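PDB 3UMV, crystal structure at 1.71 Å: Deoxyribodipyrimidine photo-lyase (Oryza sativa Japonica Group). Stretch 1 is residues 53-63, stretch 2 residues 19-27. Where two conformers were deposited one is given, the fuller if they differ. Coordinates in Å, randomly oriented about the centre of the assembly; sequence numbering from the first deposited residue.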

# COMPACT_ATOMS: atom_id res chain seq x y z
N ASN A 53 14.52 5.91 -2.63
CA ASN A 53 14.26 4.48 -2.71
C ASN A 53 15.48 3.70 -2.21
O ASN A 53 16.47 3.57 -2.91
CB ASN A 53 13.91 4.12 -4.16
CG ASN A 53 13.56 2.65 -4.32
OD1 ASN A 53 14.06 1.81 -3.60
ND2 ASN A 53 12.68 2.35 -5.27
N TRP A 54 15.40 3.18 -0.98
CA TRP A 54 16.57 2.51 -0.40
C TRP A 54 17.01 1.27 -1.17
O TRP A 54 18.19 0.93 -1.14
CB TRP A 54 16.37 2.14 1.07
CG TRP A 54 16.32 3.32 2.01
CD1 TRP A 54 15.27 3.69 2.81
CD2 TRP A 54 17.36 4.28 2.24
NE1 TRP A 54 15.59 4.82 3.52
CE2 TRP A 54 16.86 5.22 3.18
CE3 TRP A 54 18.64 4.46 1.72
CZ2 TRP A 54 17.62 6.30 3.64
CZ3 TRP A 54 19.40 5.55 2.18
CH2 TRP A 54 18.88 6.44 3.13
N ALA A 55 16.08 0.61 -1.85
CA ALA A 55 16.44 -0.61 -2.56
C ALA A 55 17.28 -0.24 -3.78
O ALA A 55 18.30 -0.86 -4.04
CB ALA A 55 15.19 -1.38 -2.96
N LEU A 56 16.86 0.80 -4.50
CA LEU A 56 17.61 1.28 -5.64
C LEU A 56 18.99 1.83 -5.21
O LEU A 56 20.01 1.53 -5.83
CB LEU A 56 16.82 2.36 -6.39
CG LEU A 56 17.56 3.01 -7.56
CD1 LEU A 56 17.95 1.95 -8.57
CD2 LEU A 56 16.71 4.11 -8.21
N LEU A 57 19.02 2.61 -4.13
CA LEU A 57 20.26 3.15 -3.57
C LEU A 57 21.24 2.03 -3.22
O LEU A 57 22.43 2.12 -3.50
CB LEU A 57 19.98 4.02 -2.34
CG LEU A 57 19.41 5.41 -2.62
CD1 LEU A 57 18.83 6.03 -1.35
CD2 LEU A 57 20.49 6.29 -3.20
N HIS A 58 20.72 0.98 -2.60
CA HIS A 58 21.54 -0.17 -2.25
C HIS A 58 22.12 -0.84 -3.50
O HIS A 58 23.31 -1.14 -3.56
CB HIS A 58 20.75 -1.19 -1.44
CG HIS A 58 21.57 -2.34 -0.96
ND1 HIS A 58 21.29 -3.65 -1.30
CD2 HIS A 58 22.69 -2.38 -0.19
CE1 HIS A 58 22.20 -4.45 -0.74
NE2 HIS A 58 23.05 -3.70 -0.07
N ALA A 59 21.28 -1.05 -4.51
CA ALA A 59 21.74 -1.64 -5.76
C ALA A 59 22.85 -0.78 -6.38
O ALA A 59 23.89 -1.29 -6.75
CB ALA A 59 20.58 -1.85 -6.74
N ALA A 60 22.60 0.52 -6.49
CA ALA A 60 23.57 1.46 -7.06
C ALA A 60 24.86 1.44 -6.27
O ALA A 60 25.94 1.51 -6.84
CB ALA A 60 23.00 2.88 -7.09
N GLY A 61 24.75 1.35 -4.95
CA GLY A 61 25.94 1.30 -4.11
C GLY A 61 26.75 0.04 -4.34
O GLY A 61 27.98 0.07 -4.28
N LEU A 62 26.07 -1.07 -4.60
CA LEU A 62 26.75 -2.34 -4.87
C LEU A 62 27.43 -2.25 -6.23
O LEU A 62 28.57 -2.69 -6.40
CB LEU A 62 25.76 -3.51 -4.85
CG LEU A 62 25.16 -3.93 -3.51
CD1 LEU A 62 24.23 -5.13 -3.68
CD2 LEU A 62 26.25 -4.23 -2.48
N ALA A 63 26.71 -1.68 -7.19
CA ALA A 63 27.22 -1.47 -8.55
C ALA A 63 28.46 -0.59 -8.54
O ALA A 63 29.50 -0.97 -9.07
CB ALA A 63 26.13 -0.86 -9.43
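Stretch 2 19-27: SPAHPSRVR

How does stretch 2 run over the helix? From Trp-54 onward stretch 1 is helical, and Asn-53, with chi1 in t, caps its start: its OD1 accepts from Leu-56 N at 3.1 Å and, weakly, from Ala-55 N at 2.9 Å. Stretch 2 begins near the later turns, where the CA atoms of Ser-19 and Gly-61 are 4.4 Å apart, and works back toward Trp-54. It is irregular through His-22, makes a 3-10 turn over residues 23-25 and enters a strand at Val-26. The turn is held by Arg-25 N to His-22 O at 2.9 Å and by His-22 itself, whose t rotamer brings ND1 to 2.9 Å from Ser-24 N.

Why can Ser-19 and Pro-20 come so close to the helix? Gly-61 has no side chain, and a CB placed there would clash, at 2.6 Å from Ser-19 OG and 2.7 Å from Pro-20 CD. Pro-20 CD instead lies 4.0 Å from Gly-61 CA and 3.6 Å from Leu-57 O, while Pro-20 CB packs 4.3 Å from Leu-57 CB. The m rotamer of Ser-19 brings its OG to 3.0 Å from His-58 O, within hydrogen-bonding reach, although that carbonyl already accepts from Leu-62 N at 3.0 Å. Water 1 accepts from Ser-19 N at 2.6 Å and lies 2.7 Å from Ser-19 OG.

What does the Trp-54 side chain meet? Its CB points toward stretch 2, and chi1 in m with chi2 at 119° presents one face of the indole to Arg-25. The guanidinium lies flat on it, centres 3.8 Å apart and planes at 12°. Arg-25 runs m, t, t before chi4 of -96° swings the guanidinium plane round, and CD also sits over the five-membered ring, 3.7 Å from its centroid. Arg-25 NE and Trp-54 NE1 approach to 3.4 Å, but both are donors, so this is stacking; Trp-54 NE1, Arg-25 NH1 and Arg-25 NH2 find their hydrogen bonds elsewhere in the structure. Ala-21 packs beside the indole, with its CB 4.3 Å from Trp-54 CE3.

How does His-58 reach Val-26? Its CB points sideways, but the t rotamer at chi1 brings the end of the side chain nearer to stretch 2. Val-26, also t, sets CG2 over one face of the imidazole, 3.9 Å from the ring centroid and 13° off the normal, a CH-pi contact; Val-26 CG1 is 3.7 Å from His-58 CE1. Closer to the helix backbone, His-58 CB meets Ala-21 CB at 4.2 Å.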

# COMPACT_ATOMS: atom_id res chain seq x y z
N SER A 19 26.86 0.10 1.07
CA SER A 19 25.96 0.97 0.32
C SER A 19 25.42 2.09 1.20
O SER A 19 25.66 2.10 2.41
CB SER A 19 24.80 0.15 -0.27
OG SER A 19 25.25 -0.74 -1.27
N PRO A 20 24.70 3.04 0.60
CA PRO A 20 24.02 4.12 1.32
C PRO A 20 22.95 3.62 2.30
O PRO A 20 22.56 4.36 3.20
CB PRO A 20 23.34 4.92 0.21
CG PRO A 20 24.12 4.61 -1.01
CD PRO A 20 24.57 3.19 -0.86
N ALA A 21 22.48 2.39 2.11
CA ALA A 21 21.42 1.85 2.97
C ALA A 21 21.96 1.39 4.32
O ALA A 21 22.96 0.69 4.39
CB ALA A 21 20.67 0.71 2.26
N HIS A 22 21.30 1.82 5.40
CA HIS A 22 21.58 1.32 6.74
C HIS A 22 21.53 -0.21 6.65
O HIS A 22 20.61 -0.77 6.07
CB HIS A 22 20.50 1.86 7.69
CG HIS A 22 20.73 1.56 9.14
ND1 HIS A 22 20.82 0.27 9.63
CD2 HIS A 22 20.85 2.38 10.21
CE1 HIS A 22 21.00 0.31 10.94
NE2 HIS A 22 21.02 1.58 11.32
N PRO A 23 22.54 -0.90 7.21
CA PRO A 23 22.56 -2.37 7.12
C PRO A 23 21.31 -3.06 7.69
O PRO A 23 20.97 -4.15 7.22
CB PRO A 23 23.81 -2.76 7.93
CG PRO A 23 24.20 -1.54 8.68
CD PRO A 23 23.74 -0.37 7.87
N SER A 24 20.65 -2.45 8.66
CA SER A 24 19.44 -3.07 9.21
C SER A 24 18.32 -3.08 8.18
O SER A 24 17.40 -3.89 8.27
CB SER A 24 19.00 -2.40 10.52
OG SER A 24 19.95 -2.64 11.54
N ARG A 25 18.40 -2.22 7.16
CA ARG A 25 17.40 -2.21 6.09
C ARG A 25 17.63 -3.32 5.06
O ARG A 25 16.77 -3.58 4.23
CB ARG A 25 17.39 -0.88 5.33
CG ARG A 25 17.20 0.38 6.16
CD ARG A 25 16.81 1.53 5.25
NE ARG A 25 17.07 2.84 5.82
CZ ARG A 25 16.15 3.57 6.46
NH1 ARG A 25 16.45 4.78 6.95
NH2 ARG A 25 14.93 3.07 6.60
N VAL A 26 18.79 -3.98 5.12
CA VAL A 26 19.22 -4.95 4.12
C VAL A 26 19.23 -6.38 4.65
O VAL A 26 19.89 -6.68 5.63
CB VAL A 26 20.62 -4.60 3.56
CG1 VAL A 26 21.07 -5.63 2.54
CG2 VAL A 26 20.60 -3.20 2.94
N ARG A 27 18.48 -7.26 4.00
CA ARG A 27 18.45 -8.66 4.38
C ARG A 27 19.12 -9.44 3.26
O ARG A 27 18.63 -9.46 2.14
CB ARG A 27 17.00 -9.11 4.61
CG ARG A 27 16.83 -10.60 4.82
CD ARG A 27 15.41 -10.97 5.25
NE ARG A 27 14.49 -11.08 4.12
CZ ARG A 27 14.19 -12.23 3.52
NH1 ARG A 27 14.74 -13.36 3.94
NH2 ARG A 27 13.34 -12.25 2.49
O HOH W 1 27.94 -1.07 -1.04